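Local coordinates for protein citrate synthase (Pyrobaculum aerophilum, PDB 2IBP) that probably catalyses the condensation of acetyl-CoA with oxaloacetate and water to give citrate and CoA in the tricarboxylic acid cycle, at residues R91-A96 against P159-Y164; V100-A105 against Y166-G171; A107-A112 against Y360-P365. One frame throughout, in Å; residues are numbered along the deposited sequence. Where two conformers were deposited one is given.

How the interactions relate
The long helix 141-169 is common ground for interactions 1 and 2, which both set it against helix 95-103 or the turn leading into that helix. Interaction 1 is buried and mixes leucine packing with two hydroxyl hydrogen bonds; interaction 2, where both helices end near the surface, has no hydrogen bond across it and relies on a phenylalanine ring. Leu93 and Ile101 touch, joining the two contacts. Interaction 3, partly buried, sets the next helix, 109-123, on the start of helix 363-382 through prolines, a tyrosine ring and a methionine. It meets interaction 2 through polar groups, the Arg170-Glu361 salt bridge among them, but interaction 1 through packing at Val162.

Interaction 1 (R91-A96 against P159-Y164); sequences RELHPA and PTIVAY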
loop_
_atom_site.group_PDB
_atom_site.type_symbol
_atom_site.label_atom_id
_atom_site.label_comp_id
_atom_site.label_asym_id
_atom_site.label_seq_id
_atom_site.Cartn_x
_atom_site.Cartn_y
_atom_site.Cartn_z
ATOM N N ARG A 91 -9.428 -22.270 2.232
ATOM C CA ARG A 91 -10.434 -21.325 2.723
ATOM C C ARG A 91 -10.312 -20.968 4.189
ATOM O O ARG A 91 -10.568 -19.824 4.573
ATOM C CB ARG A 91 -11.844 -21.856 2.487
ATOM C CG ARG A 91 -12.214 -21.962 1.059
ATOM C CD ARG A 91 -13.575 -22.593 0.950
ATOM N NE ARG A 91 -13.992 -22.722 -0.434
ATOM C CZ ARG A 91 -15.073 -23.390 -0.827
ATOM N NH1 ARG A 91 -15.792 -24.067 0.055
ATOM N NH2 ARG A 91 -15.393 -23.427 -2.100
ATOM N N GLU A 92 -10.001 -21.936 5.035
ATOM C CA GLU A 92 -9.968 -21.690 6.472
ATOM C C GLU A 92 -8.786 -20.809 6.839
ATOM O O GLU A 92 -7.741 -20.862 6.186
ATOM C CB GLU A 92 -9.913 -22.997 7.253
ATOM C CG GLU A 92 -9.999 -22.848 8.762
ATOM C CD GLU A 92 -11.247 -22.127 9.253
ATOM O OE1 GLU A 92 -12.196 -22.812 9.688
ATOM O OE2 GLU A 92 -11.307 -20.884 9.164
ATOM N N LEU A 93 -8.991 -19.968 7.844
ATOM C CA LEU A 93 -7.971 -19.050 8.283
ATOM C C LEU A 93 -7.228 -19.616 9.479
ATOM O O LEU A 93 -7.743 -20.449 10.232
ATOM C CB LEU A 93 -8.610 -17.708 8.661
ATOM C CG LEU A 93 -9.445 -17.063 7.566
ATOM C CD1 LEU A 93 -10.178 -15.814 8.117
ATOM C CD2 LEU A 93 -8.586 -16.743 6.344
ATOM N N HIS A 94 -6.016 -19.102 9.670
ATOM C CA HIS A 94 -5.180 -19.438 10.815
ATOM C C HIS A 94 -5.853 -18.880 12.074
ATOM O O HIS A 94 -6.458 -17.794 12.040
ATOM C CB HIS A 94 -3.811 -18.778 10.638
ATOM C CG HIS A 94 -2.791 -19.206 11.649
ATOM N ND1 HIS A 94 -2.765 -18.717 12.938
ATOM C CD2 HIS A 94 -1.732 -20.047 11.543
ATOM C CE1 HIS A 94 -1.758 -19.270 13.595
ATOM N NE2 HIS A 94 -1.116 -20.084 12.771
ATOM N N PRO A 95 -5.792 -19.612 13.190
ATOM C CA PRO A 95 -6.434 -19.091 14.387
ATOM C C PRO A 95 -6.031 -17.656 14.759
ATOM O O PRO A 95 -6.858 -16.900 15.248
ATOM C CB PRO A 95 -6.013 -20.093 15.470
ATOM C CG PRO A 95 -5.807 -21.356 14.740
ATOM C CD PRO A 95 -5.249 -20.967 13.403
ATOM N N ALA A 96 -4.772 -17.280 14.532
ATOM C CA ALA A 96 -4.313 -15.932 14.859
ATOM C C ALA A 96 -5.065 -14.910 14.026
ATOM O O ALA A 96 -5.443 -13.843 14.515
ATOM C CB ALA A 96 -2.813 -15.791 14.627
ATOM N N PRO A 159 -13.017 -14.475 1.030
ATOM C CA PRO A 159 -14.408 -14.544 1.497
ATOM C C PRO A 159 -14.541 -14.964 2.948
ATOM O O PRO A 159 -15.491 -14.580 3.625
ATOM C CB PRO A 159 -15.034 -15.598 0.575
ATOM C CG PRO A 159 -14.149 -15.598 -0.639
ATOM C CD PRO A 159 -12.781 -15.399 -0.092
ATOM N N THR A 160 -13.614 -15.779 3.424
ATOM C CA THR A 160 -13.661 -16.226 4.809
ATOM C C THR A 160 -13.441 -15.038 5.744
ATOM O O THR A 160 -14.109 -14.890 6.767
ATOM C CB THR A 160 -12.627 -17.333 5.057
ATOM O OG1 THR A 160 -12.697 -18.282 3.988
ATOM C CG2 THR A 160 -12.892 -18.031 6.385
ATOM N N ILE A 161 -12.464 -14.216 5.396
ATOM C CA ILE A 161 -12.160 -13.034 6.185
ATOM C C ILE A 161 -13.399 -12.135 6.259
ATOM O O ILE A 161 -13.818 -11.716 7.345
ATOM C CB ILE A 161 -10.989 -12.257 5.584
ATOM C CG1 ILE A 161 -9.699 -13.074 5.674
ATOM C CG2 ILE A 161 -10.803 -10.923 6.332
ATOM C CD1 ILE A 161 -8.515 -12.404 5.025
ATOM N N VAL A 162 -13.987 -11.853 5.112
ATOM C CA VAL A 162 -15.176 -11.013 5.037
ATOM C C VAL A 162 -16.319 -11.573 5.872
ATOM O O VAL A 162 -16.925 -10.866 6.685
ATOM C CB VAL A 162 -15.591 -10.802 3.576
ATOM C CG1 VAL A 162 -16.923 -10.035 3.484
ATOM C CG2 VAL A 162 -14.470 -10.098 2.792
ATOM N N ALA A 163 -16.651 -12.842 5.638
ATOM C CA ALA A 163 -17.755 -13.488 6.335
ATOM C C ALA A 163 -17.537 -13.568 7.844
ATOM O O ALA A 163 -18.461 -13.300 8.623
ATOM C CB ALA A 163 -18.003 -14.883 5.764
ATOM N N TYR A 164 -16.311 -13.893 8.280
ATOM C CA TYR A 164 -16.036 -13.992 9.709
ATOM C C TYR A 164 -16.209 -12.634 10.370
ATOM O O TYR A 164 -16.799 -12.523 11.430
ATOM C CB TYR A 164 -14.622 -14.485 9.957
ATOM C CG TYR A 164 -14.422 -15.979 9.832
ATOM C CD1 TYR A 164 -15.356 -16.780 9.198
ATOM C CD2 TYR A 164 -13.230 -16.571 10.246
ATOM C CE1 TYR A 164 -15.168 -18.158 9.084
ATOM C CE2 TYR A 164 -13.019 -17.939 10.099
ATOM C CZ TYR A 164 -13.993 -18.722 9.502
ATOM O OH TYR A 164 -13.793 -20.083 9.314
#
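Tyr164 and Glu92 meet through a phenol-carboxylate hydrogen bond, reached at the far end of a ring that passes Leu93 on the way. The Tyr164 CB makes no close approach to residues 91-96, and with CG anti to the carbonyl carbon (chi1 -80°) the ring sets off past Leu93, the two side chains sliding by each other in opposite directions. Its CD2 lies 3.8 Å from Leu93 CD1, and its CE2 comes within 3.5 Å of Glu92 OE2. At the tip, Tyr164 OH donates to Glu92 OE2 over 2.6 Å, from the syn side and slightly out of the carboxylate plane, while one ring face carries Thr160 CG2 from the previous helical turn. The same Glu92 OE2 takes Leu93 N on its anti lone pair at 2.8 Å, and Glu92 OE1 forms a salt bridge with Arg176, so three groups fix how the carboxylate is turned. This is a helix-to-helix connection in the mainly helical citrate synthase fold: residues 91-94 lead from helix 77-90 into helix 95-103, and His94 N-caps the latter, its ND1 accepting from Ala96 N. Across the way, Thr160 OG1 donates to Arg91 O at 2.7 Å, coming from above the carbonyl plane. Arg91 NH2 is hydrogen-bonded to Leu181 O. Between the two polar links, Leu93 drops onto helix 141-169, where Leu93 CG is 3.8 Å from Thr160 CG2 and Leu93 CD1 is 3.7 Å from Ile161 CG1. Ile161 also packs on Ala116 and Val117 of helix 109-123.

Interaction 2 (V100-A105 against Y166-G171); sequences VIRNLA and YRFSRG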
loop_
_atom_site.group_PDB
_atom_site.type_symbol
_atom_site.label_atom_id
_atom_site.label_comp_id
_atom_site.label_asym_id
_atom_site.label_seq_id
_atom_site.Cartn_x
_atom_site.Cartn_y
_atom_site.Cartn_z
ATOM N N VAL A 100 -7.456 -11.828 15.159
ATOM C CA VAL A 100 -7.302 -10.472 14.662
ATOM C C VAL A 100 -8.661 -9.937 14.197
ATOM O O VAL A 100 -9.065 -8.844 14.567
ATOM C CB VAL A 100 -6.253 -10.400 13.555
ATOM C CG1 VAL A 100 -6.322 -9.071 12.812
ATOM C CG2 VAL A 100 -4.874 -10.623 14.169
ATOM N N ILE A 101 -9.384 -10.728 13.409
ATOM C CA ILE A 101 -10.722 -10.316 12.962
ATOM C C ILE A 101 -11.665 -10.071 14.155
ATOM O O ILE A 101 -12.407 -9.081 14.177
ATOM C CB ILE A 101 -11.333 -11.363 12.013
ATOM C CG1 ILE A 101 -10.476 -11.484 10.745
ATOM C CG2 ILE A 101 -12.763 -10.955 11.618
ATOM C CD1 ILE A 101 -10.834 -12.712 9.862
ATOM N N ARG A 102 -11.643 -10.961 15.137
ATOM C CA ARG A 102 -12.496 -10.836 16.322
ATOM C C ARG A 102 -12.228 -9.510 17.012
ATOM O O ARG A 102 -13.155 -8.785 17.394
ATOM C CB ARG A 102 -12.203 -11.967 17.302
ATOM C CG ARG A 102 -13.126 -11.984 18.512
ATOM C CD ARG A 102 -12.668 -12.998 19.541
ATOM N NE ARG A 102 -12.469 -14.319 18.955
ATOM C CZ ARG A 102 -13.406 -15.260 18.852
ATOM N NH1 ARG A 102 -14.645 -15.042 19.270
ATOM N NH2 ARG A 102 -13.097 -16.429 18.298
ATOM N N ASN A 103 -10.948 -9.194 17.175
ATOM C CA ASN A 103 -10.587 -7.935 17.824
ATOM C C ASN A 103 -11.032 -6.704 17.075
ATOM O O ASN A 103 -11.240 -5.660 17.683
ATOM C CB ASN A 103 -9.112 -7.863 18.108
ATOM C CG ASN A 103 -8.764 -8.633 19.326
ATOM O OD1 ASN A 103 -9.244 -8.306 20.418
ATOM N ND2 ASN A 103 -8.051 -9.731 19.151
ATOM N N LEU A 104 -11.230 -6.849 15.770
ATOM C CA LEU A 104 -11.663 -5.760 14.914
ATOM C C LEU A 104 -13.134 -5.906 14.487
ATOM O O LEU A 104 -13.586 -5.230 13.577
ATOM C CB LEU A 104 -10.747 -5.700 13.702
ATOM C CG LEU A 104 -9.283 -5.391 14.045
ATOM C CD1 LEU A 104 -8.455 -5.299 12.765
ATOM C CD2 LEU A 104 -9.250 -4.092 14.826
ATOM N N ALA A 105 -13.879 -6.686 15.263
ATOM C CA ALA A 105 -15.275 -6.979 14.951
ATOM C C ALA A 105 -16.121 -5.720 14.915
ATOM O O ALA A 105 -17.087 -5.630 14.160
ATOM C CB ALA A 105 -15.840 -7.954 15.957
ATOM N N TYR A 166 -18.182 -10.260 9.282
ATOM C CA TYR A 166 -19.625 -10.015 9.306
ATOM C C TYR A 166 -20.253 -10.682 10.522
ATOM O O TYR A 166 -20.977 -10.048 11.277
ATOM C CB TYR A 166 -20.298 -10.465 8.025
ATOM C CG TYR A 166 -21.798 -10.409 8.120
ATOM C CD1 TYR A 166 -22.456 -9.192 8.131
ATOM C CD2 TYR A 166 -22.548 -11.569 8.280
ATOM C CE1 TYR A 166 -23.826 -9.130 8.279
ATOM C CE2 TYR A 166 -23.920 -11.519 8.380
ATOM C CZ TYR A 166 -24.550 -10.300 8.411
ATOM O OH TYR A 166 -25.932 -10.260 8.536
ATOM N N ARG A 167 -19.982 -11.967 10.695
ATOM C CA ARG A 167 -20.529 -12.725 11.815
ATOM C C ARG A 167 -20.139 -12.105 13.148
ATOM O O ARG A 167 -20.989 -11.887 14.001
ATOM C CB ARG A 167 -20.041 -14.168 11.755
ATOM C CG ARG A 167 -20.435 -14.903 10.493
ATOM C CD ARG A 167 -21.918 -15.150 10.383
ATOM N NE ARG A 167 -22.419 -16.037 11.438
ATOM C CZ ARG A 167 -23.673 -16.477 11.468
ATOM N NH1 ARG A 167 -24.520 -16.133 10.506
ATOM N NH2 ARG A 167 -24.066 -17.264 12.444
ATOM N N PHE A 168 -18.846 -11.861 13.345
ATOM C CA PHE A 168 -18.402 -11.258 14.587
ATOM C C PHE A 168 -19.000 -9.876 14.810
ATOM O O PHE A 168 -19.296 -9.517 15.948
ATOM C CB PHE A 168 -16.884 -11.160 14.678
ATOM C CG PHE A 168 -16.183 -12.474 14.841
ATOM C CD1 PHE A 168 -16.591 -13.395 15.787
ATOM C CD2 PHE A 168 -14.971 -12.677 14.219
ATOM C CE1 PHE A 168 -15.877 -14.565 15.994
ATOM C CE2 PHE A 168 -14.256 -13.851 14.408
ATOM C CZ PHE A 168 -14.691 -14.772 15.328
ATOM N N SER A 169 -19.161 -9.099 13.739
ATOM C CA SER A 169 -19.692 -7.732 13.870
ATOM C C SER A 169 -21.131 -7.752 14.385
ATOM O O SER A 169 -21.598 -6.784 14.992
ATOM C CB SER A 169 -19.619 -6.974 12.536
ATOM O OG SER A 169 -20.612 -7.421 11.638
ATOM N N ARG A 170 -21.826 -8.862 14.133
ATOM C CA ARG A 170 -23.221 -9.058 14.536
ATOM C C ARG A 170 -23.346 -9.887 15.830
ATOM O O ARG A 170 -24.445 -10.294 16.218
ATOM C CB ARG A 170 -24.001 -9.726 13.391
ATOM C CG ARG A 170 -24.611 -8.778 12.376
ATOM C CD ARG A 170 -23.629 -7.788 11.757
ATOM N NE ARG A 170 -24.315 -6.803 10.908
ATOM C CZ ARG A 170 -23.720 -5.775 10.304
ATOM N NH1 ARG A 170 -22.425 -5.568 10.452
ATOM N NH2 ARG A 170 -24.426 -4.938 9.558
ATOM N N GLY A 171 -22.225 -10.111 16.498
ATOM C CA GLY A 171 -22.174 -10.891 17.728
ATOM C C GLY A 171 -22.553 -12.345 17.527
ATOM O O GLY A 171 -23.037 -13.002 18.452
#
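Phe168 reaches across to Arg102, Ile101 and Ala105, the hub of the contact. Arg102 CB and CA lie over one face of its ring, Arg102 CA standing 4.2 Å from the centroid of the Phe168 ring in an off-centre CH-pi contact. At the ring edge, in plane, Ile101 CG2 approaches Phe168 CD2 to 3.8 Å, and nearer the helix Ala105 CB meets Phe168 CB at 3.6 Å. The ring atoms CE1 and CZ lie over one face of the Arg102 guanidinium (one of two deposited conformers), Arg102 NH1 3.5 Å from Phe168 CE1; with the planes 52° apart the two are inclined rather than stacked. A salt bridge to Glu99, one turn earlier, holds Arg102 NE. Ala105 O receives a CA-H...O contact from Ser169, whose CA is 3.4 Å away. Ser169 OG, set between backbone N and carbonyl carbon (chi1 75°), turns instead to Tyr166 O and accepts from Arg170 NH1. Gly171 ends helix 141-169 in a Schellman motif, while Asn103 O, ending helix 95-103, bonds Tyr123 OH of the second subunit. Apolar, CH-pi and CA-H...O contacts constrain direction less than hydrogen bonds would; Arg102 and Ser169 OG bond within their own helices.

Interaction 3 (A107-A112 against Y360-P365); sequences AHPMFA and YEYFTP. With ACT (acetate ion), chain C.
Pro109 lies over one face of the Tyr362 ring while touching Pro365 and the Glu361 carbonyl, and this is where the contact is close. Pro109 CG stands 3.9 Å from the centroid of the Tyr362 ring, 17° off its normal, a CH-pi contact, and Pro109 CB comes to 3.6 Å from Tyr362 CE1. The same Pro109 CG lies 3.2 Å from Glu361 O, so one ring carbon touches both an aromatic face and a backbone carbonyl. Farther along, Met110, bent at chi2 and chi3, brings its SD to 3.8 Å from Pro365 CG and its CE to 3.8 Å from Thr364 CG2. The Tyr362 hydroxyl is hydrogen-bonded to His165 of helix 141-169, which holds the far end of the ring.

The partly exposed side is looser. There His108 NE2 only brushes Glu361 CB at 4.0 Å, and in the conformer given the Glu361 carboxylate turns away to a salt bridge with Arg170. Beyond it Tyr360 N donates to an acetate oxygen, ACT O, at 2.9 Å, and the acetate methyl sits over the centre of one face of the Tyr360 ring; the ion probably came from the crystallisation liquor. Tyr360 also packs on Arg258 and Leu261 of helix 252-263 and meets Phe363 CE2 at its ring edge. An alanine in its place would probably open a gap beside helix 252-263 and leave Phe363 CE2 without that ring against it.

His108 ND1 accepts from Met110 N, an N-cap bond closing the start of helix 109-123. The arrangement is a histidine-capped, proline-started helix set against the start of helix 363-382 within the helical citrate synthase fold, the Thr364 side chain about 9 Å from that of Asp346, a predicted active-site residue.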
loop_
_atom_site.group_PDB
_atom_site.type_symbol
_atom_site.label_atom_id
_atom_site.label_comp_id
_atom_site.label_asym_id
_atom_site.label_seq_id
_atom_site.Cartn_x
_atom_site.Cartn_y
_atom_site.Cartn_z
ATOM N N ALA A 107 -15.066 -2.728 14.219
ATOM C CA ALA A 107 -14.491 -1.759 13.302
ATOM C C ALA A 107 -15.034 -1.973 11.902
ATOM O O ALA A 107 -15.664 -2.999 11.612
ATOM C CB ALA A 107 -12.992 -1.888 13.306
ATOM N N HIS A 108 -14.763 -1.023 11.022
ATOM C CA HIS A 108 -15.198 -1.125 9.646
ATOM C C HIS A 108 -14.518 -2.330 9.018
ATOM O O HIS A 108 -13.333 -2.584 9.268
ATOM C CB HIS A 108 -14.845 0.143 8.874
ATOM C CG HIS A 108 -15.388 0.165 7.480
ATOM N ND1 HIS A 108 -14.768 -0.483 6.426
ATOM C CD2 HIS A 108 -16.496 0.750 6.963
ATOM C CE1 HIS A 108 -15.472 -0.301 5.326
ATOM N NE2 HIS A 108 -16.524 0.448 5.621
ATOM N N PRO A 109 -15.259 -3.097 8.206
ATOM C CA PRO A 109 -14.674 -4.310 7.661
ATOM C C PRO A 109 -13.393 -4.134 6.867
ATOM O O PRO A 109 -12.583 -5.046 6.849
ATOM C CB PRO A 109 -15.778 -4.896 6.780
ATOM C CG PRO A 109 -16.843 -3.894 6.709
ATOM C CD PRO A 109 -16.670 -2.940 7.831
ATOM N N MET A 110 -13.216 -3.013 6.175
ATOM C CA MET A 110 -11.999 -2.846 5.374
ATOM C C MET A 110 -10.736 -2.795 6.234
ATOM O O MET A 110 -9.690 -3.282 5.813
ATOM C CB MET A 110 -12.090 -1.665 4.420
ATOM C CG MET A 110 -13.104 -1.895 3.311
ATOM S SD MET A 110 -12.615 -3.194 2.157
ATOM C CE MET A 110 -11.441 -2.320 1.130
ATOM N N PHE A 111 -10.840 -2.281 7.457
ATOM C CA PHE A 111 -9.687 -2.303 8.365
ATOM C C PHE A 111 -9.394 -3.752 8.754
ATOM O O PHE A 111 -8.241 -4.171 8.855
ATOM C CB PHE A 111 -9.958 -1.489 9.618
ATOM C CG PHE A 111 -9.865 -0.009 9.408
ATOM C CD1 PHE A 111 -8.633 0.587 9.176
ATOM C CD2 PHE A 111 -10.975 0.793 9.553
ATOM C CE1 PHE A 111 -8.518 1.957 9.047
ATOM C CE2 PHE A 111 -10.870 2.160 9.406
ATOM C CZ PHE A 111 -9.643 2.740 9.155
ATOM N N ALA A 112 -10.458 -4.510 9.014
ATOM C CA ALA A 112 -10.330 -5.916 9.373
ATOM C C ALA A 112 -9.690 -6.682 8.236
ATOM O O ALA A 112 -8.860 -7.559 8.482
ATOM C CB ALA A 112 -11.695 -6.523 9.723
ATOM N N TYR A 360 -24.290 -2.524 3.485
ATOM C CA TYR A 360 -23.550 -1.668 2.571
ATOM C C TYR A 360 -22.043 -1.728 2.786
ATOM O O TYR A 360 -21.268 -1.683 1.816
ATOM C CB TYR A 360 -23.945 -0.209 2.775
ATOM C CG TYR A 360 -25.349 0.132 2.362
ATOM C CD1 TYR A 360 -25.765 -0.063 1.055
ATOM C CD2 TYR A 360 -26.190 0.810 3.225
ATOM C CE1 TYR A 360 -27.029 0.332 0.638
ATOM C CE2 TYR A 360 -27.460 1.206 2.820
ATOM C CZ TYR A 360 -27.868 0.971 1.527
ATOM O OH TYR A 360 -29.137 1.349 1.118
ATOM N N GLU A 361 -21.626 -1.743 4.044
ATOM C CA GLU A 361 -20.209 -1.721 4.375
ATOM C C GLU A 361 -19.462 -2.971 3.909
ATOM O O GLU A 361 -18.233 -2.987 3.918
ATOM C CB GLU A 361 -19.988 -1.472 5.868
ATOM C CG GLU A 361 -20.574 -2.514 6.817
ATOM C CD GLU A 361 -22.037 -2.280 7.229
ATOM O OE1 GLU A 361 -22.771 -1.476 6.608
ATOM O OE2 GLU A 361 -22.447 -2.929 8.218
ATOM N N TYR A 362 -20.207 -3.996 3.491
ATOM C CA TYR A 362 -19.591 -5.227 2.954
ATOM C C TYR A 362 -19.526 -5.230 1.428
ATOM O O TYR A 362 -18.957 -6.140 0.831
ATOM C CB TYR A 362 -20.242 -6.495 3.506
ATOM C CG TYR A 362 -19.924 -6.685 4.967
ATOM C CD1 TYR A 362 -18.744 -7.324 5.369
ATOM C CD2 TYR A 362 -20.682 -6.065 5.945
ATOM C CE1 TYR A 362 -18.402 -7.415 6.684
ATOM C CE2 TYR A 362 -20.328 -6.127 7.268
ATOM C CZ TYR A 362 -19.165 -6.779 7.641
ATOM O OH TYR A 362 -18.800 -6.835 8.970
ATOM N N PHE A 363 -20.071 -4.205 0.779
ATOM C CA PHE A 363 -20.035 -4.135 -0.686
ATOM C C PHE A 363 -18.598 -4.090 -1.195
ATOM O O PHE A 363 -18.223 -4.849 -2.106
ATOM C CB PHE A 363 -20.788 -2.893 -1.204
ATOM C CG PHE A 363 -22.296 -3.023 -1.189
ATOM C CD1 PHE A 363 -22.946 -3.880 -0.307
ATOM C CD2 PHE A 363 -23.071 -2.151 -1.956
ATOM C CE1 PHE A 363 -24.345 -3.953 -0.278
ATOM C CE2 PHE A 363 -24.456 -2.225 -1.922
ATOM C CZ PHE A 363 -25.084 -3.123 -1.087
ATOM N N THR A 364 -17.796 -3.184 -0.643
ATOM C CA THR A 364 -16.402 -3.063 -1.092
ATOM C C THR A 364 -15.576 -4.292 -0.713
ATOM O O THR A 364 -14.802 -4.773 -1.532
ATOM C CB THR A 364 -15.787 -1.737 -0.670
ATOM O OG1 THR A 364 -16.582 -0.680 -1.242
ATOM C CG2 THR A 364 -14.353 -1.641 -1.204
ATOM N N PRO A 365 -15.772 -4.840 0.502
ATOM C CA PRO A 365 -15.125 -6.113 0.797
ATOM C C PRO A 365 -15.426 -7.205 -0.241
ATOM O O PRO A 365 -14.536 -7.966 -0.616
ATOM C CB PRO A 365 -15.677 -6.462 2.170
ATOM C CG PRO A 365 -15.766 -5.117 2.832
ATOM C CD PRO A 365 -16.246 -4.187 1.743
HETATM C C ACT C . -27.651 -1.703 4.888
HETATM O O ACT C . -26.448 -1.759 5.251
HETATM O OXT ACT C . -28.429 -1.066 5.637
HETATM C CH3 ACT C . -28.142 -2.345 3.620
#